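Local coordinates for protein beta-phosphoglucomutase (Bacteroides vulgatus, PDB 3DV9) that probably interconverts beta-glucose 1-phosphate and glucose 6-phosphate as a magnesium-dependent phosphoglucomutase of the haloacid dehalogenase family, at residues A[58-61]-A[62-66]; A[65-68]-A[69-73]; A[84-87]-A[88-91]. One frame throughout, in Å; residues are numbered along the deposited sequence.

Interaction 1: A[58-61]-A[62-66]. With MG (magnesium ion), chain B; EDO (1,2-ethanediol), chain D.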
loop_
_atom_site.group_PDB
_atom_site.type_symbol
_atom_site.label_atom_id
_atom_site.label_comp_id
_atom_site.label_asym_id
_atom_site.label_seq_id
_atom_site.Cartn_x
_atom_site.Cartn_y
_atom_site.Cartn_z
ATOM N N ARG A 58 -14.966 -5.407 10.538
ATOM C CA ARG A 58 -14.415 -5.421 9.172
ATOM C C ARG A 58 -14.013 -4.030 8.722
ATOM O O ARG A 58 -12.958 -3.865 8.119
ATOM C CB ARG A 58 -15.422 -5.998 8.169
ATOM C CG ARG A 58 -15.592 -7.506 8.283
ATOM C CD ARG A 58 -16.984 -7.911 7.767
ATOM N NE ARG A 58 -17.307 -9.265 8.217
ATOM C CZ ARG A 58 -18.166 -9.579 9.189
ATOM N NH1 ARG A 58 -18.851 -8.639 9.836
ATOM N NH2 ARG A 58 -18.337 -10.851 9.508
ATOM N N GLU A 59 -14.849 -3.030 9.022
ATOM C CA GLU A 59 -14.560 -1.643 8.662
ATOM C C GLU A 59 -13.355 -1.088 9.414
ATOM O O GLU A 59 -12.524 -0.420 8.827
ATOM C CB GLU A 59 -15.762 -0.765 8.941
ATOM C CG GLU A 59 -16.859 -0.991 7.917
ATOM C CD GLU A 59 -17.784 -2.137 8.284
ATOM O OE1 GLU A 59 -17.717 -2.671 9.426
ATOM O OE2 GLU A 59 -18.614 -2.487 7.412
ATOM N N GLU A 60 -13.251 -1.379 10.708
ATOM C CA GLU A 60 -12.065 -0.941 11.421
ATOM C C GLU A 60 -10.800 -1.646 10.892
ATOM O O GLU A 60 -9.732 -1.016 10.831
ATOM C CB GLU A 60 -12.213 -1.054 12.939
ATOM C CG GLU A 60 -11.182 -0.187 13.672
ATOM C CD GLU A 60 -11.075 -0.510 15.149
ATOM O OE1 GLU A 60 -10.136 -0.008 15.805
ATOM O OE2 GLU A 60 -11.917 -1.278 15.638
ATOM N N ALA A 61 -10.918 -2.908 10.464
ATOM C CA ALA A 61 -9.798 -3.592 9.774
ATOM C C ALA A 61 -9.332 -2.835 8.525
ATOM O O ALA A 61 -8.143 -2.733 8.257
ATOM C CB ALA A 61 -10.152 -5.063 9.421
ATOM N N TYR A 62 -10.301 -2.324 7.757
ATOM C CA TYR A 62 -9.981 -1.485 6.615
ATOM C C TYR A 62 -9.240 -0.206 7.074
ATOM O O TYR A 62 -8.287 0.208 6.433
ATOM C CB TYR A 62 -11.232 -1.192 5.809
ATOM C CG TYR A 62 -11.575 -2.245 4.794
ATOM C CD1 TYR A 62 -10.942 -2.259 3.544
ATOM C CD2 TYR A 62 -12.563 -3.202 5.047
ATOM C CE1 TYR A 62 -11.291 -3.207 2.554
ATOM C CE2 TYR A 62 -12.916 -4.151 4.062
ATOM C CZ TYR A 62 -12.248 -4.162 2.833
ATOM O OH TYR A 62 -12.585 -5.057 1.818
HETATM N N MSE A 63 -9.705 0.427 8.155
HETATM C CA MSE A 63 -9.025 1.623 8.664
HETATM C C MSE A 63 -7.572 1.341 9.051
HETATM O O MSE A 63 -6.698 2.191 8.789
HETATM C CB MSE A 63 -9.797 2.218 9.841
HETATM C CG MSE A 63 -11.136 2.848 9.374
HETATM SE SE MSE A 63 -10.891 4.403 8.259
HETATM C CE MSE A 63 -9.742 5.471 9.414
ATOM N N HIS A 64 -7.329 0.150 9.610
ATOM C CA HIS A 64 -5.984 -0.312 10.019
ATOM C C HIS A 64 -5.176 -1.014 8.900
ATOM O O HIS A 64 -4.057 -1.486 9.143
ATOM C CB HIS A 64 -6.040 -1.201 11.272
ATOM C CG HIS A 64 -6.542 -0.485 12.487
ATOM N ND1 HIS A 64 -5.974 0.683 12.946
ATOM C CD2 HIS A 64 -7.576 -0.756 13.319
ATOM C CE1 HIS A 64 -6.646 1.108 14.001
ATOM N NE2 HIS A 64 -7.609 0.240 14.261
ATOM N N GLU A 65 -5.714 -1.032 7.672
ATOM C CA GLU A 65 -5.002 -1.617 6.531
ATOM C C GLU A 65 -3.566 -1.082 6.433
ATOM O O GLU A 65 -3.346 0.118 6.407
ATOM C CB GLU A 65 -5.751 -1.340 5.219
ATOM C CG GLU A 65 -5.034 -1.935 4.019
ATOM C CD GLU A 65 -5.856 -1.842 2.740
ATOM O OE1 GLU A 65 -7.083 -1.569 2.795
ATOM O OE2 GLU A 65 -5.237 -2.027 1.701
ATOM N N GLY A 66 -2.584 -1.991 6.372
ATOM C CA GLY A 66 -1.180 -1.621 6.356
ATOM C C GLY A 66 -0.439 -1.657 7.677
ATOM O O GLY A 66 0.795 -1.710 7.705
HETATM MG MG MG B . -3.384 -1.767 0.795
HETATM C C1 EDO D . -16.449 -4.720 4.745
HETATM O O1 EDO D . -17.545 -5.221 5.527
HETATM C C2 EDO D . -16.816 -3.506 3.890
HETATM O O2 EDO D . -18.205 -3.509 3.474
HETATM O O HOH W 1 -2.395 0.007 2.072
HETATM O O HOH W 2 -2.198 -2.610 2.317
#
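E60 lies in the last turn of helix 58-63 and H64 just beyond its end, four residues on. The two form a His-carboxylate hydrogen bond. The helix probably belongs to the helical cap inserted after the first strand (25-29) of the haloacid dehalogenase core, as in related phosphoglucomutases. The two side chains lie next to each other and point the same way. H64 NE2 donates to E60 OE1 over 3.0 Å, and the oxygen lies at the imidazole edge, close to the ring plane. H64 NE2 comes from the anti side of E60 OE1, 33° out of the carboxylate plane, which is turned 50° from the ring. E60 gets there with CG anti to its backbone N (chi1 -161°) and an extended chain. E60 OE1 also makes a salt bridge with R79. The other ring nitrogen, H64 ND1, is bonded to R67 NE.

The backbone repeats the link: H64 N donates to E60 O at 2.9 Å. Y62 N likewise reaches R58 O at 3.1 Å, and this same oxygen lies at the edge of the Y62 ring, 3.2 Å from CD2. Y62 also touches M38 and A42 of helix 38-51. R58 turns away to a salt bridge with E43 of that helix.

E65 extends its side chain into the metal site. Its OE2 lies 2.1 Å from the magnesium ion, which D29, D31, N190 and two waters also bind.

Interaction 2: A[65-68]-A[69-73]. With MG (magnesium ion), chain B.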
loop_
_atom_site.group_PDB
_atom_site.type_symbol
_atom_site.label_atom_id
_atom_site.label_comp_id
_atom_site.label_asym_id
_atom_site.label_seq_id
_atom_site.Cartn_x
_atom_site.Cartn_y
_atom_site.Cartn_z
ATOM N N GLU A 65 -5.714 -1.032 7.672
ATOM C CA GLU A 65 -5.002 -1.617 6.531
ATOM C C GLU A 65 -3.566 -1.082 6.433
ATOM O O GLU A 65 -3.346 0.118 6.407
ATOM C CB GLU A 65 -5.751 -1.340 5.219
ATOM C CG GLU A 65 -5.034 -1.935 4.019
ATOM C CD GLU A 65 -5.856 -1.842 2.740
ATOM O OE1 GLU A 65 -7.083 -1.569 2.795
ATOM O OE2 GLU A 65 -5.237 -2.027 1.701
ATOM N N GLY A 66 -2.584 -1.991 6.372
ATOM C CA GLY A 66 -1.180 -1.621 6.356
ATOM C C GLY A 66 -0.439 -1.657 7.677
ATOM O O GLY A 66 0.795 -1.710 7.705
ATOM N N ARG A 67 -1.172 -1.588 8.776
ATOM C CA ARG A 67 -0.578 -1.502 10.116
ATOM C C ARG A 67 -0.023 -2.892 10.476
ATOM O O ARG A 67 -0.617 -3.905 10.100
ATOM C CB ARG A 67 -1.705 -1.116 11.078
ATOM C CG ARG A 67 -1.279 -0.499 12.367
ATOM C CD ARG A 67 -2.494 -0.183 13.211
ATOM N NE ARG A 67 -2.977 1.199 13.083
ATOM C CZ ARG A 67 -2.249 2.282 13.356
ATOM N NH1 ARG A 67 -0.984 2.166 13.736
ATOM N NH2 ARG A 67 -2.778 3.485 13.229
ATOM N N THR A 68 1.076 -2.967 11.224
ATOM C CA THR A 68 1.525 -4.276 11.699
ATOM C C THR A 68 0.439 -4.930 12.555
ATOM O O THR A 68 -0.296 -4.244 13.292
ATOM C CB THR A 68 2.827 -4.201 12.533
ATOM O OG1 THR A 68 2.526 -3.707 13.851
ATOM C CG2 THR A 68 3.853 -3.316 11.846
ATOM N N GLY A 69 0.350 -6.256 12.459
ATOM C CA GLY A 69 -0.565 -7.047 13.277
ATOM C C GLY A 69 -0.474 -6.678 14.743
ATOM O O GLY A 69 -1.509 -6.497 15.386
ATOM N N ALA A 70 0.760 -6.535 15.268
ATOM C CA ALA A 70 0.958 -6.226 16.697
ATOM C C ALA A 70 0.344 -4.879 17.087
ATOM O O ALA A 70 -0.290 -4.747 18.141
ATOM C CB ALA A 70 2.487 -6.277 17.088
ATOM N N SER A 71 0.545 -3.876 16.237
ATOM C CA SER A 71 0.068 -2.533 16.534
ATOM C C SER A 71 -1.468 -2.533 16.506
ATOM O O SER A 71 -2.104 -1.989 17.421
ATOM C CB SER A 71 0.694 -1.505 15.582
ATOM O OG SER A 71 0.135 -0.217 15.776
ATOM N N THR A 72 -2.049 -3.197 15.517
ATOM C CA THR A 72 -3.511 -3.386 15.441
ATOM C C THR A 72 -4.085 -4.108 16.679
ATOM O O THR A 72 -5.099 -3.681 17.261
ATOM C CB THR A 72 -3.955 -4.143 14.153
ATOM O OG1 THR A 72 -3.615 -3.370 12.987
ATOM C CG2 THR A 72 -5.478 -4.367 14.147
ATOM N N ILE A 73 -3.456 -5.218 17.060
ATOM C CA ILE A 73 -3.877 -5.960 18.254
ATOM C C ILE A 73 -3.752 -5.071 19.485
ATOM O O ILE A 73 -4.661 -5.028 20.329
ATOM C CB ILE A 73 -3.049 -7.271 18.430
ATOM C CG1 ILE A 73 -3.307 -8.225 17.260
ATOM C CG2 ILE A 73 -3.371 -7.976 19.772
ATOM C CD1 ILE A 73 -2.185 -9.280 17.056
HETATM MG MG MG B . -3.384 -1.767 0.795
HETATM O O HOH W 1 -2.395 0.007 2.072
HETATM O O HOH W 2 -2.198 -2.610 2.317
#
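The backbone of R67 and T68 is extended and turns into helix 69-81 at G69, and T72 N donates back to T68 O at 3.0 Å in a nearly straight bond (176°). T68 is the N-cap. Its OG1 stands between its own backbone N and carbonyl carbon (chi1 76°), and accepts from S71 N at 3.1 Å. This bond satisfies an amide of the first helical turn. S71 CB packs against the same hydroxyl oxygen at 3.3 Å.

R67 runs along the start of the helix. Its aliphatic part passes across T72 at a slant, with CD 3.4 Å from T72 OG1. A bend at chi3 (-95°) then turns the guanidinium toward S71. NH1 makes a weak bond to S71 OG at 3.3 Å. The stronger polar partner of R67 is H64, the residue just after helix 58-63.

The first turn of helix 69-81 lies among other helices. A70 and I73 touch I90 of helix 87-101, and I73 also meets W45 of helix 38-51. At the other end of the loop, E65 touches M38 of helix 38-51.

Interaction 3: A[84-87]-A[88-91]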
loop_
_atom_site.group_PDB
_atom_site.type_symbol
_atom_site.label_atom_id
_atom_site.label_comp_id
_atom_site.label_asym_id
_atom_site.label_seq_id
_atom_site.Cartn_x
_atom_site.Cartn_y
_atom_site.Cartn_z
ATOM N N ASP A 84 -1.428 -3.215 26.648
ATOM C CA ASP A 84 -1.000 -3.962 25.466
ATOM C C ASP A 84 -1.169 -5.468 25.663
ATOM O O ASP A 84 -1.209 -5.960 26.807
ATOM C CB ASP A 84 0.466 -3.661 25.129
ATOM C CG ASP A 84 0.675 -2.242 24.649
ATOM O OD1 ASP A 84 -0.326 -1.603 24.274
ATOM O OD2 ASP A 84 1.834 -1.763 24.649
ATOM N N ALA A 85 -1.273 -6.180 24.537
ATOM C CA ALA A 85 -1.232 -7.646 24.502
ATOM C C ALA A 85 0.188 -8.145 24.757
ATOM O O ALA A 85 1.166 -7.417 24.546
ATOM C CB ALA A 85 -1.754 -8.180 23.149
ATOM N N THR A 86 0.289 -9.385 25.224
ATOM C CA THR A 86 1.568 -10.023 25.473
ATOM C C THR A 86 2.125 -10.558 24.166
ATOM O O THR A 86 1.381 -10.688 23.174
ATOM C CB THR A 86 1.418 -11.188 26.484
ATOM O OG1 THR A 86 0.506 -12.183 25.973
ATOM C CG2 THR A 86 0.899 -10.668 27.840
ATOM N N GLU A 87 3.422 -10.873 24.152
ATOM C CA GLU A 87 4.028 -11.484 22.981
ATOM C C GLU A 87 3.309 -12.786 22.613
ATOM O O GLU A 87 3.039 -13.037 21.434
ATOM C CB GLU A 87 5.527 -11.730 23.194
ATOM C CG GLU A 87 6.358 -11.541 21.930
ATOM C CD GLU A 87 5.861 -12.386 20.770
ATOM O OE1 GLU A 87 5.255 -11.818 19.828
ATOM O OE2 GLU A 87 6.052 -13.624 20.819
ATOM N N GLU A 88 2.986 -13.597 23.626
ATOM C CA GLU A 88 2.272 -14.852 23.432
ATOM C C GLU A 88 0.935 -14.599 22.732
ATOM O O GLU A 88 0.608 -15.291 21.761
ATOM C CB GLU A 88 2.073 -15.611 24.766
ATOM C CG GLU A 88 1.231 -16.897 24.611
ATOM C CD GLU A 88 0.844 -17.589 25.923
ATOM O OE1 GLU A 88 0.535 -16.923 26.935
ATOM O OE2 GLU A 88 0.826 -18.832 25.930
ATOM N N GLU A 89 0.162 -13.618 23.208
ATOM C CA GLU A 89 -1.152 -13.356 22.602
ATOM C C GLU A 89 -0.999 -12.967 21.130
ATOM O O GLU A 89 -1.688 -13.502 20.251
ATOM C CB GLU A 89 -1.918 -12.279 23.367
ATOM C CG GLU A 89 -2.589 -12.793 24.644
ATOM C CD GLU A 89 -2.968 -11.672 25.582
ATOM O OE1 GLU A 89 -2.324 -10.590 25.514
ATOM O OE2 GLU A 89 -3.927 -11.854 26.369
ATOM N N ILE A 90 -0.052 -12.068 20.871
ATOM C CA ILE A 90 0.148 -11.519 19.533
ATOM C C ILE A 90 0.543 -12.611 18.535
ATOM O O ILE A 90 0.013 -12.680 17.430
ATOM C CB ILE A 90 1.185 -10.352 19.574
ATOM C CG1 ILE A 90 0.546 -9.117 20.247
ATOM C CG2 ILE A 90 1.715 -10.006 18.155
ATOM C CD1 ILE A 90 1.533 -8.070 20.780
ATOM N N LYS A 91 1.470 -13.472 18.936
ATOM C CA LYS A 91 1.863 -14.599 18.099
ATOM C C LYS A 91 0.725 -15.588 17.782
ATOM O O LYS A 91 0.625 -16.081 16.648
ATOM C CB LYS A 91 3.052 -15.333 18.730
ATOM C CG LYS A 91 3.535 -16.521 17.919
ATOM C CD LYS A 91 4.451 -17.411 18.729
ATOM C CE LYS A 91 5.242 -18.336 17.808
ATOM N NZ LYS A 91 6.577 -18.671 18.371
HETATM O O HOH W 3 -0.168 -14.289 27.385
#
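Two torsions bring T86 and E89 together. T86 chi1 (60°) sets OG1 between its backbone N and carbonyl carbon, facing the helix that follows. E89 chi1 (-79°) puts CG anti to the carbonyl carbon, and the extended chain carries the carboxylate back to the backbone of T86. The two side chains cross at an angle, with E89 CG 3.4 Å from T86 OG1.

The side chain of each accepts from the other's amide. E89 N donates to T86 OG1 at 3.1 Å. T86 N donates to E89 OE1 at 2.9 Å, and this bond is nearly straight. It meets the anti side of the carboxylate, 21° out of its plane. This is a capping box at the N terminus of helix 87-101, with T86 as the N-cap. Each of the two amides finds a side-chain acceptor. E89 OE2 makes a salt bridge with R81, which gives the carboxylate a second anchor.

A water lies between T86 OG1 and E88, and it donates to E88 OE1 at 2.8 Å. On the backbone, I90 N donates to T86 O and K91 N to E87 O, both at 3.0 Å. I90 points toward the loop, where its CG1 packs on A85 CB at 3.8 Å. I90 also touches N74 of helix 69-81.

The three contacts follow one another along the chain, and each is local. None closes a long loop, and none nests in or crosses another. Interaction 1 covers helix 58-63 and the residues just after it. Interaction 2 starts on the shared residues E65 and G66 and runs into helix 69-81; the two touch where H64 CB meets T72 OG1 at 3.7 Å. Interaction 3 comes after helix 69-81 and opens helix 87-101. It packs on interaction 2, with I73 CG2 3.7 Å from A85 CB. Interactions 1 and 3 do not touch. Together they tie three successive helices of the probable cap, from near the magnesium ion to interaction 3, whose centre is about 25 Å from the chain's centre.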